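Putative polyketide synthase (Brevibacillus brevis, PDB 6HP2) is a multienzyme probably involved in bacillaene biosynthesis, represented here by its O-methyltransferase domain, which binds S-adenosyl-L-homocysteine, the product of the methyl donor. Local coordinates at residues L163-F174 against S189-D200. Residues are numbered along the deposited sequence; the frame is centred on the assembly and turned at random.
Sequences LYDMIVGIEVSF and SLNEEGTVLLID. With SAH (S-adenosyl-L-homocysteine), chain B.
The Tyr164 ring meets Ser189 with its edge: CD2 lies 3.4 Å from Ser189 O, near the ring plane, and 3.9 Å from Ser189 CB, in that plane. The phenol OH is hydrogen-bonded to His123 ND1. At the other end, Phe174 turns its edge to Asp200, with CD2 3.3 Å from OD1 and the carboxylate plane steeply inclined to the ring. Tyr201 packs edge-to-face with this ring. The Asn191 amide meets the Asp165 carboxylate, their planes 47° apart. Asn191 ND2 gives a hydrogen bond of 2.8 Å to Asp165 OD1, which lies in the amide plane, whereas ND2 stands above the carboxylate plane. The backbone N-H groups of Gln97 and Lys98 hold Asp165 OD2. Between these ends, strands 166-170 and 194-200 run parallel, 3° apart. Ile167 N donates to Thr195 O and Leu197 N to Ile167 O. Ile170 and Ile199 lie side by side, CG2 to CD1 3.8 Å. A water links Gly169 O to Ser173 N. Ile170 O accepts a 3.1 Å bond from the amino N of S-adenosyl-L-homocysteine. Helix 179-188 links the strands in a beta-alpha-beta crossover. Neighbouring parallel strands with the S-adenosyl-L-homocysteine site at their C-terminal ends are characteristic of the Rossmann-like class I methyltransferase fold.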
loop_
_atom_site.group_PDB
_atom_site.type_symbol
_atom_site.label_atom_id
_atom_site.label_comp_id
_atom_site.label_asym_id
_atom_site.label_seq_id
_atom_site.Cartn_x
_atom_site.Cartn_y
_atom_site.Cartn_z
ATOM N N LEU A 163 -4.015 -18.089 -9.466
ATOM C CA LEU A 163 -2.989 -18.305 -8.455
ATOM C C LEU A 163 -1.832 -17.390 -8.784
ATOM O O LEU A 163 -1.492 -17.225 -9.963
ATOM C CB LEU A 163 -2.524 -19.751 -8.418
ATOM C CG LEU A 163 -3.365 -20.765 -7.634
ATOM C CD1 LEU A 163 -3.187 -20.553 -6.138
ATOM C CD2 LEU A 163 -4.821 -20.682 -7.998
ATOM N N TYR A 164 -1.275 -16.757 -7.760
ATOM C CA TYR A 164 -0.317 -15.660 -7.938
ATOM C C TYR A 164 1.003 -15.904 -7.218
ATOM O O TYR A 164 1.039 -16.425 -6.115
ATOM C CB TYR A 164 -0.899 -14.312 -7.478
ATOM C CG TYR A 164 -2.208 -14.015 -8.180
ATOM C CD1 TYR A 164 -2.220 -13.455 -9.442
ATOM C CD2 TYR A 164 -3.439 -14.373 -7.595
ATOM C CE1 TYR A 164 -3.426 -13.208 -10.105
ATOM C CE2 TYR A 164 -4.673 -14.089 -8.269
ATOM C CZ TYR A 164 -4.641 -13.538 -9.498
ATOM O OH TYR A 164 -5.848 -13.318 -10.157
ATOM N N ASP A 165 2.088 -15.460 -7.837
ATOM C CA ASP A 165 3.383 -15.458 -7.189
ATOM C C ASP A 165 3.555 -14.250 -6.287
ATOM O O ASP A 165 4.350 -14.282 -5.346
ATOM C CB ASP A 165 4.458 -15.475 -8.268
ATOM C CG ASP A 165 4.248 -16.593 -9.246
ATOM O OD1 ASP A 165 4.178 -17.761 -8.776
ATOM O OD2 ASP A 165 4.063 -16.295 -10.480
ATOM N N MET A 166 2.855 -13.161 -6.573
ATOM C CA MET A 166 2.947 -11.969 -5.751
ATOM C C MET A 166 1.574 -11.351 -5.634
ATOM O O MET A 166 0.868 -11.228 -6.649
ATOM C CB MET A 166 3.933 -10.999 -6.397
ATOM C CG MET A 166 4.162 -9.725 -5.591
ATOM S SD MET A 166 5.244 -8.590 -6.527
ATOM C CE MET A 166 6.737 -9.528 -6.548
ATOM N N ILE A 167 1.186 -10.985 -4.398
ATOM C CA ILE A 167 -0.089 -10.349 -4.148
ATOM C C ILE A 167 0.201 -9.035 -3.415
ATOM O O ILE A 167 0.945 -9.014 -2.420
ATOM C CB ILE A 167 -1.026 -11.259 -3.331
ATOM C CG1 ILE A 167 -1.346 -12.493 -4.106
ATOM C CG2 ILE A 167 -2.305 -10.490 -2.925
ATOM C CD1 ILE A 167 -2.317 -13.510 -3.483
ATOM N N VAL A 168 -0.377 -7.939 -3.914
ATOM C CA VAL A 168 0.020 -6.605 -3.524
ATOM C C VAL A 168 -1.213 -5.895 -2.992
ATOM O O VAL A 168 -2.261 -5.876 -3.666
ATOM C CB VAL A 168 0.644 -5.850 -4.712
ATOM C CG1 VAL A 168 0.935 -4.405 -4.298
ATOM C CG2 VAL A 168 1.872 -6.523 -5.157
ATOM N N GLY A 169 -1.099 -5.333 -1.775
ATOM C CA GLY A 169 -2.156 -4.456 -1.257
ATOM C C GLY A 169 -1.599 -3.190 -0.655
ATOM O O GLY A 169 -1.193 -3.175 0.527
ATOM N N ILE A 170 -1.534 -2.118 -1.436
ATOM C CA ILE A 170 -0.974 -0.871 -0.930
ATOM C C ILE A 170 -2.097 0.023 -0.391
ATOM O O ILE A 170 -2.942 0.470 -1.169
ATOM C CB ILE A 170 -0.214 -0.129 -2.042
ATOM C CG1 ILE A 170 0.980 -0.968 -2.504
ATOM C CG2 ILE A 170 0.250 1.233 -1.555
ATOM C CD1 ILE A 170 1.655 -0.444 -3.753
ATOM N N GLU A 171 -2.118 0.269 0.928
ATOM C CA GLU A 171 -3.142 1.092 1.591
ATOM C C GLU A 171 -4.554 0.606 1.277
ATOM O O GLU A 171 -5.441 1.413 1.007
ATOM C CB GLU A 171 -3.007 2.584 1.247
ATOM C CG GLU A 171 -1.758 3.251 1.793
ATOM C CD GLU A 171 -1.853 4.764 1.751
ATOM O OE1 GLU A 171 -2.975 5.282 1.576
ATOM O OE2 GLU A 171 -0.811 5.435 1.895
ATOM N N VAL A 172 -4.765 -0.706 1.295
ATOM C CA VAL A 172 -6.075 -1.238 0.959
ATOM C C VAL A 172 -6.858 -2.021 2.012
ATOM O O VAL A 172 -8.084 -1.936 2.029
ATOM C CB VAL A 172 -5.958 -2.180 -0.258
ATOM C CG1 VAL A 172 -7.267 -2.916 -0.493
ATOM C CG2 VAL A 172 -5.537 -1.408 -1.498
ATOM N N SER A 173 -6.199 -2.755 2.904
ATOM C CA SER A 173 -6.994 -3.592 3.799
ATOM C C SER A 173 -7.684 -2.813 4.911
ATOM O O SER A 173 -8.711 -3.305 5.423
ATOM C CB SER A 173 -6.161 -4.742 4.409
ATOM O OG SER A 173 -5.519 -4.312 5.515
ATOM N N PHE A 174 -7.187 -1.626 5.282
ATOM C CA PHE A 174 -7.871 -0.862 6.318
ATOM C C PHE A 174 -9.192 -0.295 5.827
ATOM O O PHE A 174 -9.997 0.157 6.653
ATOM C CB PHE A 174 -6.995 0.263 6.922
ATOM C CG PHE A 174 -6.607 1.352 5.997
ATOM C CD1 PHE A 174 -7.435 2.418 5.800
ATOM C CD2 PHE A 174 -5.388 1.341 5.356
ATOM C CE1 PHE A 174 -7.079 3.469 4.957
ATOM C CE2 PHE A 174 -5.026 2.410 4.527
ATOM C CZ PHE A 174 -5.888 3.448 4.323
ATOM N N SER A 189 -5.136 -17.918 -2.895
ATOM C CA SER A 189 -4.645 -17.607 -4.228
ATOM C C SER A 189 -3.140 -17.362 -4.295
ATOM O O SER A 189 -2.651 -16.828 -5.313
ATOM C CB SER A 189 -5.361 -16.353 -4.787
ATOM O OG SER A 189 -6.718 -16.621 -4.950
ATOM N N LEU A 190 -2.401 -17.700 -3.255
ATOM C CA LEU A 190 -0.970 -17.454 -3.201
ATOM C C LEU A 190 -0.223 -18.761 -3.426
ATOM O O LEU A 190 -0.427 -19.753 -2.698
ATOM C CB LEU A 190 -0.577 -16.827 -1.871
ATOM C CG LEU A 190 0.887 -16.329 -1.758
ATOM C CD1 LEU A 190 1.146 -15.190 -2.595
ATOM C CD2 LEU A 190 1.195 -16.049 -0.285
ATOM N N ASN A 191 0.660 -18.762 -4.417
ATOM C CA ASN A 191 1.472 -19.950 -4.655
ATOM C C ASN A 191 2.376 -20.190 -3.445
ATOM O O ASN A 191 2.789 -19.255 -2.752
ATOM C CB ASN A 191 2.301 -19.784 -5.915
ATOM C CG ASN A 191 1.471 -19.967 -7.194
ATOM O OD1 ASN A 191 0.497 -20.719 -7.222
ATOM N ND2 ASN A 191 1.876 -19.296 -8.263
ATOM N N GLU A 192 2.745 -21.457 -3.224
ATOM C CA GLU A 192 3.475 -21.832 -2.012
ATOM C C GLU A 192 4.680 -20.935 -1.750
ATOM O O GLU A 192 4.954 -20.592 -0.593
ATOM C CB GLU A 192 3.947 -23.290 -2.106
ATOM C CG GLU A 192 2.899 -24.321 -1.749
ATOM C CD GLU A 192 1.669 -24.231 -2.633
ATOM O OE1 GLU A 192 1.747 -23.592 -3.706
ATOM O OE2 GLU A 192 0.621 -24.794 -2.251
ATOM N N GLU A 193 5.472 -20.628 -2.787
ATOM C CA GLU A 193 6.659 -19.773 -2.641
ATOM C C GLU A 193 6.355 -18.281 -2.897
ATOM O O GLU A 193 7.278 -17.471 -3.069
ATOM C CB GLU A 193 7.768 -20.249 -3.577
ATOM C CG GLU A 193 8.209 -21.686 -3.332
ATOM C CD GLU A 193 8.907 -21.879 -1.998
ATOM O OE1 GLU A 193 9.172 -20.874 -1.305
ATOM O OE2 GLU A 193 9.193 -23.043 -1.642
ATOM N N GLY A 194 5.140 -17.927 -2.930
ATOM C CA GLY A 194 4.769 -16.544 -3.211
ATOM C C GLY A 194 4.983 -15.538 -2.054
ATOM O O GLY A 194 5.258 -15.875 -0.903
ATOM N N THR A 195 4.836 -14.245 -2.396
ATOM C CA THR A 195 4.944 -13.147 -1.454
ATOM C C THR A 195 3.691 -12.308 -1.467
ATOM O O THR A 195 3.082 -12.096 -2.529
ATOM C CB THR A 195 6.178 -12.278 -1.835
ATOM O OG1 THR A 195 7.338 -13.114 -1.884
ATOM C CG2 THR A 195 6.439 -11.236 -0.809
ATOM N N VAL A 196 3.305 -11.880 -0.284
ATOM C CA VAL A 196 2.316 -10.842 -0.103
ATOM C C VAL A 196 3.035 -9.559 0.321
ATOM O O VAL A 196 3.750 -9.540 1.323
ATOM C CB VAL A 196 1.229 -11.243 0.892
ATOM C CG1 VAL A 196 0.118 -10.132 0.883
ATOM C CG2 VAL A 196 0.723 -12.581 0.563
ATOM N N LEU A 197 2.767 -8.458 -0.391
ATOM C CA LEU A 197 3.315 -7.150 -0.076
ATOM C C LEU A 197 2.173 -6.191 0.262
ATOM O O LEU A 197 1.292 -5.909 -0.568
ATOM C CB LEU A 197 4.156 -6.640 -1.233
ATOM C CG LEU A 197 5.331 -7.461 -1.656
ATOM C CD1 LEU A 197 5.938 -6.971 -2.989
ATOM C CD2 LEU A 197 6.390 -7.455 -0.580
ATOM N N LEU A 198 2.213 -5.675 1.472
ATOM C CA LEU A 198 1.242 -4.714 1.934
ATOM C C LEU A 198 1.888 -3.426 2.397
ATOM O O LEU A 198 3.005 -3.411 2.918
ATOM C CB LEU A 198 0.460 -5.269 3.100
ATOM C CG LEU A 198 -0.165 -6.602 2.969
ATOM C CD1 LEU A 198 -0.785 -6.950 4.365
ATOM C CD2 LEU A 198 -1.221 -6.638 1.944
ATOM N N ILE A 199 1.135 -2.340 2.223
ATOM C CA ILE A 199 1.360 -1.088 2.913
ATOM C C ILE A 199 0.073 -0.857 3.671
ATOM O O ILE A 199 -0.981 -0.697 3.052
ATOM C CB ILE A 199 1.686 0.087 1.981
ATOM C CG1 ILE A 199 2.984 -0.177 1.193
ATOM C CG2 ILE A 199 1.816 1.389 2.786
ATOM C CD1 ILE A 199 3.509 0.989 0.450
ATOM N N ASP A 200 0.163 -0.766 5.010
ATOM C CA ASP A 200 -1.049 -0.800 5.818
ATOM C C ASP A 200 -0.767 -0.243 7.206
ATOM O O ASP A 200 0.384 0.024 7.598
ATOM C CB ASP A 200 -1.609 -2.211 5.900
ATOM C CG ASP A 200 -3.096 -2.268 5.682
ATOM O OD1 ASP A 200 -3.801 -1.404 6.207
ATOM O OD2 ASP A 200 -3.554 -3.238 5.007
HETATM N N SAH B . -3.200 0.660 -4.276
HETATM C CA SAH B . -3.591 1.859 -5.011
HETATM C CB SAH B . -4.889 2.457 -4.482
HETATM C CG SAH B . -4.977 2.619 -2.975
HETATM S SD SAH B . -6.479 3.529 -2.507
HETATM C C SAH B . -2.453 2.846 -4.923
HETATM O O SAH B . -2.527 3.935 -5.491
HETATM O OXT SAH B . -1.445 2.544 -4.292
HETATM C "C5'" SAH B . -7.436 2.118 -1.904
HETATM C "C4'" SAH B . -7.870 1.186 -3.033
HETATM O "O4'" SAH B . -8.492 0.020 -2.447
HETATM C "C3'" SAH B . -9.003 1.823 -3.904
HETATM O "O3'" SAH B . -8.657 1.484 -5.256
HETATM C "C2'" SAH B . -10.300 1.135 -3.484
HETATM O "O2'" SAH B . -11.268 1.023 -4.486
HETATM C "C1'" SAH B . -9.745 -0.244 -3.062
HETATM N N9 SAH B . -10.593 -1.034 -2.173
HETATM C C8 SAH B . -11.082 -0.695 -0.943
HETATM N N7 SAH B . -11.847 -1.714 -0.539
HETATM C C5 SAH B . -11.798 -2.704 -1.461
HETATM C C6 SAH B . -12.386 -3.959 -1.564
HETATM N N6 SAH B . -13.153 -4.505 -0.622
HETATM N N1 SAH B . -12.107 -4.731 -2.653
HETATM C C2 SAH B . -11.339 -4.245 -3.695
HETATM N N3 SAH B . -10.792 -2.992 -3.596
HETATM C C4 SAH B . -11.056 -2.231 -2.526
HETATM O O HOH W 1 0.636 -19.133 -10.945
HETATM O O HOH W 2 -3.391 -3.309 2.294
#